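Long-range contacts in Non-canonical purine NTP pyrophosphatase (PDB 4BNQ), which probably hydrolyses non-canonical purine nucleoside triphosphates such as XTP, dITP and ITP to monophosphates and diphosphate, so that these nucleotides are not built into DNA or RNA: residues G133-E138 / I175-N180; A85-E90 / E99-K104; A7-G12 / I27-L32; K52-A57 / S120-D125; E72-N77 / D110-F115. All blocks are in the same frame, centred on the assembly; numbering follows the deposited sequence.

Overall arrangement
Along the chain contact 3 comes first, within the beta-alpha-beta unit 3-6, 11-20, 25-28. Contact 4 then brackets contact 5, which in turn brackets contact 2, and contact 1 closes the series. Contacts 1, 4 and 5 share the antiparallel sheet: strands 64-73, 112-123 and 126-139 are neighbours. Contacts 1 and 5 join through probable backbone hydrogen bonds, Val135 O with Phe115 N and Gly137 O with Ala113 N. Contacts 4 and 5 use opposite ends of strand 112-123, their centres about 31 Å apart. Contacts 3 and 4 touch through Ala7 and Ala56 and share a phosphate; contacts 2 and 5 meet through Leu101, Leu76 and Val73. Contacts 1 and 3 hold predicted substrate residues, consistent with nucleotide binding beside the sheet.

Contact 1: G133-E138 / I175-N180; sequences GTVSGE and ISHRRN. With PO4 (phosphate ion), chain E.
The first turn of helix 177-191 lies against strand 126-139 of the antiparallel sheet, and Ser176 is the N-cap of that helix. Its OG, between the backbone N and the carbonyl carbon (chi1 75°), accepts from Arg179 N at 2.9 Å. Across the segments there is one hydrogen bond: Asn180 ND2 donates to Thr134 O at 2.9 Å. Thr134 O lies in the amide plane of Asn180, but the nitrogen approaches from above the carbonyl plane, and the bond is bent (144° at the hydrogen).

Close backbone packing comes next. Gly133 CA sits 3.3 Å from His177 O in a CH...O contact, and with no side chain on Gly133 the helix turn can come down onto the strand. Val135 packs its methyls against the backbone of the helix start: CG2 reaches Ile175 O at 3.4 Å, while CG1 meets His177 N at 3.7 Å and approaches the imidazole obliquely. That ring also stacks on Phe115.

His177 and Arg178 belong to the predicted substrate site, and Arg178 is held by salt bridges to Asp67 and Asp16. Further along the strand the polar contacts concern a phosphate ion, probably from the crystallisation liquor, which Lys159 and Ser136 of the second subunit also bind. Ser136 OG donates to phosphate O2 at a very short 2.5 Å.

Contact 2: A85-E90 / E99-K104; sequences ARYAGE and EKLLNK
This is a cation-pi and CH-pi contact in which an extended lysine from helix 94-104 lies over a tyrosine of the irregular loop after strand 79-80. The two segments are close in the chain, so the loop folds back against the helix that follows it.

Tyr87 carries most of the contact. With CG anti to the backbone N (chi1 -167°), its ring is directed at the helix and presents one face to Lys100. The lysine is fully extended and crosses the tyrosine at about a right angle. Its CD stands 3.9 Å from the ring centroid, and NZ lies 4.2 Å from the same point, 19° off the ring normal. NZ has a second partner on the same residue, since it donates to Tyr87 O at 2.9 Å from above the carbonyl plane. The ammonium is thus shared between a carbonyl and a pi face, while the methylenes cover the ring carbons and brush Ala88.

At the ring edge comes Leu101: its backbone N is 3.7 Å from Tyr87 CE2, and its CB also packs there. Leu101 continues inward to Leu76 and Val73. Tyr87 itself touches Tyr151, a predicted substrate residue, so the packed ring borders that site. At the tip of the ring the hydroxyl makes a weak hydrogen bond to Glu79, and Lys104 passes obliquely, its CD 3.5 Å from Tyr87 OH.

Contact 3: A7-G12 / I27-L32; sequences ASNNQG and IGISEL. With PO4 (phosphate ion), chain C.
A water bridges the two backbones where the loop after strand 3-6 meets the short helical turn 29-32 that follows strand 25-28, at one end of a beta-alpha-beta unit. It donates to Ser8 O at 2.7 Å and accepts from Ser30 N at 3.0 Å.

Beside it, Ile29 supplies the apolar packing. Its CB rests on Ala7 CA, and CG2 reaches Ser8 O at 3.3 Å and Asn9 OD1 at 3.4 Å. The far end of the Asn9 amide is fixed separately, ND2 donating to Phe36 O.

The loop also bonds to itself. Ser8 OG, anti to the backbone N, accepts from Asn10 N in an ST turn, and Asn10, the N-cap of helix 11-20, makes a weak capping bond with Gly12 N. Ser8 OG also donates to O1 of a phosphate ion, probably from the crystallisation liquor, at a very short 2.5 Å, and Asn9 N gives a bond to the same ion, as do Lys13 and Lys52. These loop residues form part of the predicted substrate site, and the ion's position is consistent with it. Farther out, the bent Gln11 side chain crosses to the other segment, NE2 donating to Ser30 OG at 3.0 Å.

Contact 4: K52-A57 / S120-D125; sequences KSEAAA and SMSGPD. With PO4 (phosphate ion), chain C.
Neither face of the Glu54 carboxylate, the one flat group among the touching side chains, meets the other segment; its OE2 is hydrogen-bonded to Thr128 on the neighbouring strand. This is helix-on-sheet packing: helix 45-60 lies over the far end of strand 112-123, and segments 52-57 and 120-123 run nearly parallel (24°), axes 7.2 Å apart. Glu54 touches the strand with its stem alone, CG lying 3.5 Å from Ser122 OG.

Three hydroxyls carry the contact. Ser53 points toward the strand, its OG between the backbone N and the carbonyl carbon, and comes between two serines from the same strand face. Ser53 OG is 2.7 Å from Ser120 OG, a hydrogen bond. Ser122 OG continues the hydroxyl row to Thr128, and weak bonds to Ala49 O compete for the Ser53 and Ser120 protons, so not all form at once. One turn on, Ala57 CB packs 3.9 Å from Ser122 O.

Lys52 leads away toward the predicted metal site, salt-bridged to Asp68 and bonded to the phosphate that Ser8 also holds; NZ to phosphate O3 is a very short 2.4 Å. The tightest link across the segments is Ser53 OG to Ser122 OG, 2.6 Å.

Contact 5: E72-N77 / D110-F115; sequences EVFALN and DRRAQF
Glu72, near the end of strand 64-73, continues the antiparallel pairing with strand 112-123 by forming a hydrogen-bonded pair with Gln114. Glu72 N donates to Gln114 O at 3.0 Å, almost straight (174°) and nearly along the C=O axis; Gln114 N returns a bond to Glu72 O, in the carbonyl plane. Their side chains lie side by side on the same face of the sheet, pointing the same way. Val73 follows as a non-hydrogen-bonded pair with Ala113, on the other face, where Val73 CG2 meets Ala113 CB at 4.0 Å; Leu101 of helix 94-104 covers this side.

At Phe74 the strand turns into a short 3-10 segment, but its N still donates to Arg112 O at 2.9 Å. With CG anti to the backbone N (chi1 -172°), the ring lies alongside the Arg112 side chain. One ring face takes Arg112 NH2 above its centre, and CZ is 4.2 Å from the centroid in a cation-pi contact. The two planes are 30° apart.

Ala75 ends the contact: its CB packs on Asp110 O, and a water bound to its N donates to both Asp110 O and Arg112 O.

Asp110 holds the guanidinium side-on, NE to OD1 at 2.7 Å and NH2 to OD2 at 2.8 Å, both near the guanidinium plane. The salt bridge thus fixes the rotation of a cation with one face against Phe74, and the carboxylate would offset part of its charge; NH1 makes a weak bond to Lys159 O of the second subunit, so this end of the sheet lies at the dimer interface.

Contact 1: G133-E138 / I175-N180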
# COMPACT_ATOMS: atom_id res chain seq x y z
N GLY A 133 -7.00 1.25 2.16
CA GLY A 133 -5.81 0.43 2.33
C GLY A 133 -6.18 -1.03 2.54
O GLY A 133 -7.27 -1.35 3.03
N THR A 134 -5.29 -1.94 2.12
CA THR A 134 -5.50 -3.37 2.36
C THR A 134 -4.21 -4.09 2.77
O THR A 134 -3.10 -3.64 2.47
CB THR A 134 -6.09 -4.10 1.12
OG1 THR A 134 -5.09 -4.17 0.10
CG2 THR A 134 -7.32 -3.37 0.58
N VAL A 135 -4.36 -5.23 3.44
CA VAL A 135 -3.23 -6.11 3.68
C VAL A 135 -3.70 -7.56 3.59
O VAL A 135 -4.77 -7.90 4.08
CB VAL A 135 -2.50 -5.80 5.01
CG1 VAL A 135 -3.35 -6.17 6.22
CG2 VAL A 135 -1.13 -6.50 5.06
N SER A 136 -2.91 -8.40 2.94
CA SER A 136 -3.30 -9.79 2.74
C SER A 136 -2.75 -10.69 3.83
O SER A 136 -1.73 -10.37 4.45
CB SER A 136 -2.82 -10.28 1.37
OG SER A 136 -1.40 -10.34 1.32
N GLY A 137 -3.43 -11.82 4.04
CA GLY A 137 -3.00 -12.82 5.00
C GLY A 137 -3.87 -14.06 4.90
O GLY A 137 -4.56 -14.28 3.90
N GLU A 138 -3.83 -14.87 5.96
CA GLU A 138 -4.57 -16.12 6.00
C GLU A 138 -5.18 -16.16 7.36
O GLU A 138 -4.67 -15.52 8.29
CB GLU A 138 -3.61 -17.30 5.84
CG GLU A 138 -2.94 -17.36 4.47
CD GLU A 138 -1.96 -18.52 4.34
OE1 GLU A 138 -1.27 -18.85 5.33
OE2 GLU A 138 -1.87 -19.11 3.23
N ILE A 175 2.73 -2.00 8.57
CA ILE A 175 2.20 -2.86 7.52
C ILE A 175 0.68 -3.05 7.47
O ILE A 175 0.19 -3.71 6.57
CB ILE A 175 2.86 -4.26 7.56
CG1 ILE A 175 2.61 -4.94 8.90
CG2 ILE A 175 4.36 -4.17 7.24
CD1 ILE A 175 1.54 -5.99 8.84
N SER A 176 -0.05 -2.47 8.41
CA SER A 176 -1.48 -2.74 8.45
C SER A 176 -2.21 -2.08 7.29
O SER A 176 -1.69 -1.16 6.66
CB SER A 176 -2.09 -2.26 9.77
OG SER A 176 -2.20 -0.84 9.78
N HIS A 177 -3.41 -2.56 7.02
CA HIS A 177 -4.34 -1.97 6.07
C HIS A 177 -4.63 -0.50 6.40
O HIS A 177 -4.82 0.33 5.51
CB HIS A 177 -5.64 -2.79 6.06
CG HIS A 177 -6.25 -3.00 7.41
ND1 HIS A 177 -5.55 -3.59 8.46
CD2 HIS A 177 -7.47 -2.72 7.89
CE1 HIS A 177 -6.33 -3.64 9.51
NE2 HIS A 177 -7.50 -3.14 9.21
N ARG A 178 -4.65 -0.19 7.69
CA ARG A 178 -4.90 1.17 8.15
C ARG A 178 -3.66 2.04 7.88
O ARG A 178 -3.79 3.19 7.51
CB ARG A 178 -5.26 1.16 9.63
CG ARG A 178 -5.69 2.50 10.22
CD ARG A 178 -6.73 2.31 11.35
NE ARG A 178 -6.59 1.02 12.00
CZ ARG A 178 -7.51 0.06 12.01
NH1 ARG A 178 -8.70 0.23 11.44
NH2 ARG A 178 -7.21 -1.08 12.62
N ARG A 179 -2.47 1.48 8.07
CA ARG A 179 -1.26 2.21 7.69
C ARG A 179 -1.29 2.54 6.21
O ARG A 179 -0.94 3.65 5.81
CB ARG A 179 0.00 1.41 8.01
CG ARG A 179 1.27 2.01 7.42
CD ARG A 179 1.53 3.41 7.98
NE ARG A 179 2.57 4.12 7.24
CZ ARG A 179 3.81 4.28 7.67
NH1 ARG A 179 4.17 3.78 8.85
NH2 ARG A 179 4.69 4.94 6.93
N ASN A 180 -1.73 1.59 5.39
CA ASN A 180 -1.73 1.81 3.95
C ASN A 180 -2.73 2.87 3.51
O ASN A 180 -2.44 3.66 2.62
CB ASN A 180 -2.00 0.50 3.18
CG ASN A 180 -0.80 -0.40 3.16
OD1 ASN A 180 0.33 0.05 3.34
ND2 ASN A 180 -1.03 -1.70 2.97
P PO4 E . 0.61 -7.54 0.60
O1 PO4 E . 1.46 -6.84 -0.44
O2 PO4 E . 0.12 -8.85 0.01
O3 PO4 E . -0.58 -6.71 0.99
O4 PO4 E . 1.47 -7.82 1.82

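Contact 2: A85-E90 / E99-K104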
# COMPACT_ATOMS: atom_id res chain seq x y z
N ALA A 85 -17.59 -6.02 12.42
CA ALA A 85 -17.65 -5.58 13.83
C ALA A 85 -18.71 -6.29 14.68
O ALA A 85 -18.54 -6.46 15.89
CB ALA A 85 -17.83 -4.06 13.92
N ARG A 86 -19.80 -6.70 14.04
CA ARG A 86 -20.95 -7.24 14.76
C ARG A 86 -21.29 -8.62 14.21
O ARG A 86 -22.43 -9.07 14.31
CB ARG A 86 -22.15 -6.29 14.64
CG ARG A 86 -22.46 -5.93 13.19
CD ARG A 86 -23.70 -5.06 13.02
NE ARG A 86 -24.05 -4.95 11.60
CZ ARG A 86 -23.60 -4.00 10.77
NH1 ARG A 86 -22.80 -3.05 11.22
NH2 ARG A 86 -23.97 -4.00 9.49
N TYR A 87 -20.28 -9.28 13.66
CA TYR A 87 -20.43 -10.58 13.02
C TYR A 87 -21.25 -11.58 13.84
O TYR A 87 -22.10 -12.29 13.31
CB TYR A 87 -19.04 -11.14 12.71
CG TYR A 87 -19.03 -12.32 11.77
CD1 TYR A 87 -19.85 -12.35 10.65
CD2 TYR A 87 -18.18 -13.40 11.99
CE1 TYR A 87 -19.83 -13.43 9.77
CE2 TYR A 87 -18.17 -14.49 11.12
CZ TYR A 87 -18.99 -14.49 10.01
OH TYR A 87 -18.98 -15.57 9.15
N ALA A 88 -20.96 -11.65 15.14
CA ALA A 88 -21.58 -12.68 15.97
C ALA A 88 -22.81 -12.16 16.72
O ALA A 88 -23.56 -12.94 17.29
CB ALA A 88 -20.57 -13.26 16.95
N GLY A 89 -23.00 -10.84 16.70
CA GLY A 89 -24.13 -10.22 17.37
C GLY A 89 -23.94 -8.73 17.54
O GLY A 89 -22.88 -8.20 17.22
N GLU A 90 -24.95 -8.06 18.08
CA GLU A 90 -24.93 -6.61 18.24
C GLU A 90 -24.11 -6.12 19.42
O GLU A 90 -23.72 -4.95 19.48
CB GLU A 90 -26.36 -6.06 18.33
CG GLU A 90 -27.18 -6.24 17.05
CD GLU A 90 -26.55 -5.53 15.86
OE1 GLU A 90 -25.99 -4.43 16.06
OE2 GLU A 90 -26.62 -6.07 14.73
N GLU A 99 -14.70 -16.55 17.30
CA GLU A 99 -15.17 -17.94 17.45
C GLU A 99 -16.10 -18.32 16.32
O GLU A 99 -15.95 -19.40 15.73
CB GLU A 99 -15.83 -18.16 18.81
CG GLU A 99 -14.85 -18.05 19.99
CD GLU A 99 -13.61 -18.91 19.81
OE1 GLU A 99 -13.70 -20.01 19.21
OE2 GLU A 99 -12.51 -18.50 20.27
N LYS A 100 -17.02 -17.43 15.98
CA LYS A 100 -17.89 -17.67 14.84
C LYS A 100 -17.12 -17.87 13.54
O LYS A 100 -17.29 -18.88 12.86
CB LYS A 100 -18.89 -16.53 14.65
CG LYS A 100 -19.84 -16.80 13.50
CD LYS A 100 -20.86 -15.68 13.38
CE LYS A 100 -21.77 -15.89 12.18
NZ LYS A 100 -22.77 -14.81 12.11
N LEU A 101 -16.25 -16.92 13.21
CA LEU A 101 -15.44 -17.04 12.01
C LEU A 101 -14.63 -18.33 11.99
O LEU A 101 -14.61 -19.03 10.99
CB LEU A 101 -14.51 -15.84 11.86
CG LEU A 101 -13.67 -15.87 10.59
CD1 LEU A 101 -14.55 -16.07 9.38
CD2 LEU A 101 -12.95 -14.56 10.46
N LEU A 102 -13.99 -18.67 13.11
CA LEU A 102 -13.24 -19.92 13.16
C LEU A 102 -14.14 -21.15 12.92
O LEU A 102 -13.79 -22.03 12.13
CB LEU A 102 -12.46 -20.05 14.47
CG LEU A 102 -11.24 -19.13 14.56
CD1 LEU A 102 -10.55 -19.26 15.91
CD2 LEU A 102 -10.29 -19.50 13.44
N ASN A 103 -15.29 -21.21 13.60
CA ASN A 103 -16.23 -22.32 13.44
C ASN A 103 -16.65 -22.50 12.00
O ASN A 103 -16.65 -23.61 11.48
CB ASN A 103 -17.48 -22.13 14.30
CG ASN A 103 -17.23 -22.39 15.77
OD1 ASN A 103 -16.25 -23.04 16.14
ND2 ASN A 103 -18.13 -21.90 16.63
N LYS A 104 -16.99 -21.38 11.36
CA LYS A 104 -17.39 -21.41 9.96
C LYS A 104 -16.29 -21.88 9.00
O LYS A 104 -16.59 -22.34 7.91
CB LYS A 104 -17.95 -20.06 9.54
CG LYS A 104 -19.29 -19.73 10.18
CD LYS A 104 -20.15 -18.86 9.25
CE LYS A 104 -20.04 -19.33 7.80
NZ LYS A 104 -21.05 -18.70 6.90

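Contact 3: A7-G12 / I27-L32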
# COMPACT_ATOMS: atom_id res chain seq x y z
N ALA A 7 -13.21 10.28 14.23
CA ALA A 7 -14.59 9.98 14.58
C ALA A 7 -14.79 8.47 14.67
O ALA A 7 -15.54 7.87 13.90
CB ALA A 7 -15.52 10.58 13.59
N SER A 8 -14.10 7.86 15.62
CA SER A 8 -14.25 6.44 15.85
C SER A 8 -14.35 6.20 17.34
O SER A 8 -13.61 6.83 18.12
CB SER A 8 -13.04 5.68 15.31
OG SER A 8 -13.20 4.30 15.57
N ASN A 9 -15.28 5.30 17.71
CA ASN A 9 -15.50 4.89 19.10
C ASN A 9 -14.61 3.73 19.47
O ASN A 9 -14.63 3.26 20.61
CB ASN A 9 -16.95 4.44 19.33
CG ASN A 9 -17.94 5.59 19.33
OD1 ASN A 9 -17.61 6.70 19.76
ND2 ASN A 9 -19.15 5.34 18.85
N ASN A 10 -13.85 3.24 18.50
CA ASN A 10 -13.06 2.04 18.73
C ASN A 10 -11.70 2.43 19.29
O ASN A 10 -10.88 3.04 18.60
CB ASN A 10 -12.94 1.25 17.42
CG ASN A 10 -12.25 -0.10 17.60
OD1 ASN A 10 -11.18 -0.19 18.22
ND2 ASN A 10 -12.84 -1.14 17.04
N GLN A 11 -11.46 2.07 20.54
CA GLN A 11 -10.23 2.46 21.23
C GLN A 11 -8.99 1.79 20.63
O GLN A 11 -7.90 2.36 20.70
CB GLN A 11 -10.33 2.20 22.74
CG GLN A 11 -11.44 3.01 23.42
CD GLN A 11 -11.16 4.51 23.39
OE1 GLN A 11 -10.00 4.94 23.29
NE2 GLN A 11 -12.22 5.31 23.48
N GLY A 12 -9.18 0.61 20.05
CA GLY A 12 -8.11 -0.09 19.34
C GLY A 12 -7.66 0.71 18.13
O GLY A 12 -6.46 0.91 17.94
N ILE A 27 -6.83 12.99 18.62
CA ILE A 27 -7.99 13.16 19.50
C ILE A 27 -9.10 12.20 19.05
O ILE A 27 -9.67 12.35 17.95
CB ILE A 27 -8.54 14.61 19.47
CG1 ILE A 27 -7.48 15.59 19.94
CG2 ILE A 27 -9.76 14.77 20.39
CD1 ILE A 27 -7.95 17.04 19.99
N GLY A 28 -9.40 11.20 19.88
CA GLY A 28 -10.48 10.27 19.59
C GLY A 28 -11.82 10.94 19.87
O GLY A 28 -11.92 11.76 20.77
N ILE A 29 -12.86 10.58 19.11
CA ILE A 29 -14.16 11.23 19.30
C ILE A 29 -14.71 11.07 20.72
O ILE A 29 -15.44 11.94 21.20
CB ILE A 29 -15.19 10.73 18.29
CG1 ILE A 29 -16.31 11.75 18.16
CG2 ILE A 29 -15.73 9.35 18.69
CD1 ILE A 29 -15.88 13.02 17.56
N SER A 30 -14.35 9.98 21.40
CA SER A 30 -14.86 9.78 22.76
C SER A 30 -14.47 10.90 23.72
O SER A 30 -15.11 11.09 24.75
CB SER A 30 -14.47 8.40 23.32
OG SER A 30 -13.07 8.19 23.27
N GLU A 31 -13.43 11.66 23.37
CA GLU A 31 -13.05 12.80 24.19
C GLU A 31 -14.00 13.98 24.02
O GLU A 31 -14.22 14.75 24.94
CB GLU A 31 -11.62 13.24 23.85
CG GLU A 31 -10.53 12.28 24.31
CD GLU A 31 -9.13 12.77 23.96
OE1 GLU A 31 -8.69 13.81 24.50
OE2 GLU A 31 -8.46 12.11 23.13
N LEU A 32 -14.54 14.12 22.81
CA LEU A 32 -15.39 15.25 22.45
C LEU A 32 -16.89 14.91 22.52
O LEU A 32 -17.71 15.73 22.96
CB LEU A 32 -15.05 15.71 21.04
CG LEU A 32 -13.56 16.05 20.83
CD1 LEU A 32 -13.34 16.59 19.44
CD2 LEU A 32 -13.09 17.08 21.87
P PO4 C . -16.07 2.68 14.65
O1 PO4 C . -14.82 3.28 14.01
O2 PO4 C . -15.78 1.27 15.10
O3 PO4 C . -17.18 2.64 13.62
O4 PO4 C . -16.50 3.51 15.82
O HOH W 1 -12.78 7.55 20.55

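Contact 4: K52-A57 / S120-D125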
# COMPACT_ATOMS: atom_id res chain seq x y z
N LYS A 52 -19.80 8.46 9.18
CA LYS A 52 -19.21 8.83 10.46
C LYS A 52 -18.47 10.16 10.40
O LYS A 52 -18.68 11.02 11.26
CB LYS A 52 -18.36 7.70 11.05
CG LYS A 52 -19.21 6.50 11.55
CD LYS A 52 -18.37 5.31 12.04
CE LYS A 52 -17.67 4.62 10.88
NZ LYS A 52 -17.12 3.29 11.27
N SER A 53 -17.64 10.36 9.37
CA SER A 53 -16.84 11.59 9.30
C SER A 53 -17.72 12.81 9.07
O SER A 53 -17.51 13.85 9.71
CB SER A 53 -15.77 11.50 8.20
OG SER A 53 -16.38 11.33 6.95
N GLU A 54 -18.69 12.70 8.18
CA GLU A 54 -19.59 13.82 7.91
C GLU A 54 -20.41 14.20 9.15
O GLU A 54 -20.61 15.38 9.44
CB GLU A 54 -20.46 13.55 6.68
CG GLU A 54 -19.63 13.64 5.42
CD GLU A 54 -20.42 13.53 4.13
OE1 GLU A 54 -21.63 13.19 4.18
OE2 GLU A 54 -19.82 13.76 3.06
N ALA A 55 -20.84 13.19 9.90
CA ALA A 55 -21.65 13.46 11.09
C ALA A 55 -20.84 14.20 12.16
O ALA A 55 -21.34 15.16 12.76
CB ALA A 55 -22.26 12.18 11.64
N ALA A 56 -19.60 13.78 12.39
CA ALA A 56 -18.75 14.43 13.39
C ALA A 56 -18.43 15.85 12.94
O ALA A 56 -18.45 16.79 13.74
CB ALA A 56 -17.48 13.66 13.61
N ALA A 57 -18.15 15.99 11.65
CA ALA A 57 -17.71 17.26 11.10
C ALA A 57 -18.83 18.30 11.17
O ALA A 57 -18.58 19.45 11.56
CB ALA A 57 -17.25 17.08 9.67
N SER A 120 -12.20 8.10 5.66
CA SER A 120 -12.78 9.27 5.00
C SER A 120 -12.48 10.56 5.76
O SER A 120 -12.57 10.60 6.99
CB SER A 120 -14.28 9.12 4.78
OG SER A 120 -14.96 9.20 6.01
N MET A 121 -12.13 11.61 5.03
CA MET A 121 -11.89 12.92 5.63
C MET A 121 -13.04 13.87 5.29
O MET A 121 -13.45 13.96 4.13
CB MET A 121 -10.56 13.50 5.15
CG MET A 121 -10.23 14.89 5.72
SD MET A 121 -8.55 15.46 5.29
CE MET A 121 -7.89 15.35 6.92
N SER A 122 -13.57 14.55 6.29
CA SER A 122 -14.66 15.47 6.06
C SER A 122 -14.43 16.73 6.85
O SER A 122 -13.76 16.72 7.88
CB SER A 122 -15.99 14.85 6.46
OG SER A 122 -16.17 13.64 5.75
N GLY A 123 -15.00 17.82 6.35
CA GLY A 123 -14.76 19.13 6.93
C GLY A 123 -15.68 20.16 6.31
O GLY A 123 -16.30 19.92 5.26
N PRO A 124 -15.77 21.33 6.96
CA PRO A 124 -16.66 22.41 6.53
C PRO A 124 -16.20 23.12 5.25
O PRO A 124 -16.99 23.86 4.69
CB PRO A 124 -16.66 23.38 7.72
CG PRO A 124 -15.41 23.06 8.49
CD PRO A 124 -15.10 21.61 8.24
N ASP A 125 -14.98 22.87 4.80
CA ASP A 125 -14.46 23.58 3.64
C ASP A 125 -13.98 22.67 2.51
O ASP A 125 -13.27 23.13 1.61
CB ASP A 125 -13.32 24.51 4.05
CG ASP A 125 -13.76 25.55 5.07
OD1 ASP A 125 -14.87 26.11 4.92
OD2 ASP A 125 -13.00 25.78 6.03
P PO4 C . -16.07 2.68 14.65
O1 PO4 C . -14.82 3.28 14.01
O2 PO4 C . -15.78 1.27 15.10
O3 PO4 C . -17.18 2.64 13.62
O4 PO4 C . -16.50 3.51 15.82

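Contact 5: E72-N77 / D110-F115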
# COMPACT_ATOMS: atom_id res chain seq x y z
N GLU A 72 -12.31 -9.72 4.98
CA GLU A 72 -12.97 -10.42 3.90
C GLU A 72 -12.28 -11.76 3.71
O GLU A 72 -11.10 -11.81 3.37
CB GLU A 72 -12.90 -9.60 2.60
CG GLU A 72 -13.61 -8.25 2.68
CD GLU A 72 -13.48 -7.42 1.41
OE1 GLU A 72 -12.63 -7.75 0.55
OE2 GLU A 72 -14.22 -6.42 1.28
N VAL A 73 -12.99 -12.85 3.96
CA VAL A 73 -12.37 -14.18 3.83
C VAL A 73 -12.76 -14.86 2.52
O VAL A 73 -13.93 -15.13 2.29
CB VAL A 73 -12.80 -15.11 4.99
CG1 VAL A 73 -12.13 -16.48 4.84
CG2 VAL A 73 -12.47 -14.47 6.33
N PHE A 74 -11.77 -15.14 1.68
CA PHE A 74 -12.02 -15.73 0.37
C PHE A 74 -13.05 -16.87 0.41
O PHE A 74 -14.12 -16.78 -0.19
CB PHE A 74 -10.69 -16.20 -0.26
CG PHE A 74 -10.81 -16.66 -1.70
CD1 PHE A 74 -11.45 -17.86 -2.02
CD2 PHE A 74 -10.28 -15.90 -2.73
CE1 PHE A 74 -11.57 -18.27 -3.34
CE2 PHE A 74 -10.39 -16.31 -4.05
CZ PHE A 74 -11.04 -17.51 -4.35
N ALA A 75 -12.74 -17.93 1.15
CA ALA A 75 -13.62 -19.09 1.23
C ALA A 75 -15.06 -18.78 1.65
O ALA A 75 -15.94 -19.62 1.48
CB ALA A 75 -13.03 -20.17 2.13
N LEU A 76 -15.32 -17.60 2.19
CA LEU A 76 -16.68 -17.24 2.57
C LEU A 76 -17.21 -16.15 1.66
O LEU A 76 -18.09 -15.39 2.07
CB LEU A 76 -16.73 -16.78 4.02
CG LEU A 76 -16.04 -17.67 5.05
CD1 LEU A 76 -16.19 -17.07 6.44
CD2 LEU A 76 -16.60 -19.08 5.02
N ASN A 77 -16.67 -16.09 0.44
CA ASN A 77 -16.90 -14.99 -0.51
C ASN A 77 -17.07 -13.59 0.12
O ASN A 77 -18.05 -12.88 -0.16
CB ASN A 77 -17.99 -15.33 -1.55
CG ASN A 77 -19.37 -15.49 -0.94
OD1 ASN A 77 -20.17 -14.56 -0.94
ND2 ASN A 77 -19.65 -16.69 -0.42
N ASP A 110 -8.16 -23.47 2.08
CA ASP A 110 -7.83 -22.18 1.48
C ASP A 110 -8.32 -21.09 2.43
O ASP A 110 -9.47 -20.67 2.37
CB ASP A 110 -8.51 -22.05 0.11
CG ASP A 110 -8.31 -20.68 -0.53
OD1 ASP A 110 -7.39 -19.93 -0.12
OD2 ASP A 110 -9.07 -20.34 -1.46
N ARG A 111 -7.43 -20.63 3.32
CA ARG A 111 -7.83 -19.68 4.35
C ARG A 111 -7.45 -18.24 4.03
O ARG A 111 -7.36 -17.39 4.94
CB ARG A 111 -7.20 -20.08 5.69
CG ARG A 111 -7.19 -21.58 5.98
CD ARG A 111 -7.26 -21.84 7.47
NE ARG A 111 -8.51 -22.49 7.81
CZ ARG A 111 -9.14 -22.35 8.96
NH1 ARG A 111 -8.65 -21.58 9.91
NH2 ARG A 111 -10.28 -23.00 9.15
N ARG A 112 -7.22 -17.95 2.75
CA ARG A 112 -6.85 -16.61 2.34
C ARG A 112 -7.90 -15.60 2.80
O ARG A 112 -9.11 -15.86 2.73
CB ARG A 112 -6.64 -16.53 0.83
CG ARG A 112 -5.36 -17.24 0.36
CD ARG A 112 -5.29 -17.27 -1.15
NE ARG A 112 -6.45 -17.96 -1.70
CZ ARG A 112 -6.85 -17.90 -2.97
NH1 ARG A 112 -6.18 -17.18 -3.86
NH2 ARG A 112 -7.93 -18.57 -3.35
N ALA A 113 -7.43 -14.46 3.29
CA ALA A 113 -8.31 -13.40 3.74
C ALA A 113 -7.57 -12.09 3.54
O ALA A 113 -6.37 -12.08 3.24
CB ALA A 113 -8.69 -13.57 5.21
N GLN A 114 -8.28 -10.99 3.71
CA GLN A 114 -7.72 -9.68 3.46
C GLN A 114 -8.31 -8.72 4.48
O GLN A 114 -9.50 -8.79 4.79
CB GLN A 114 -8.14 -9.27 2.05
CG GLN A 114 -7.59 -7.96 1.55
CD GLN A 114 -8.24 -7.56 0.24
OE1 GLN A 114 -9.47 -7.60 0.11
NE2 GLN A 114 -7.43 -7.19 -0.75
N PHE A 115 -7.47 -7.84 5.02
CA PHE A 115 -7.96 -6.79 5.90
C PHE A 115 -8.15 -5.54 5.06
O PHE A 115 -7.27 -5.19 4.25
CB PHE A 115 -6.95 -6.47 6.98
CG PHE A 115 -7.27 -7.05 8.31
CD1 PHE A 115 -8.57 -7.09 8.77
CD2 PHE A 115 -6.26 -7.54 9.13
CE1 PHE A 115 -8.85 -7.62 10.02
CE2 PHE A 115 -6.55 -8.08 10.36
CZ PHE A 115 -7.83 -8.13 10.81
O HOH W 2 -10.79 -18.14 2.60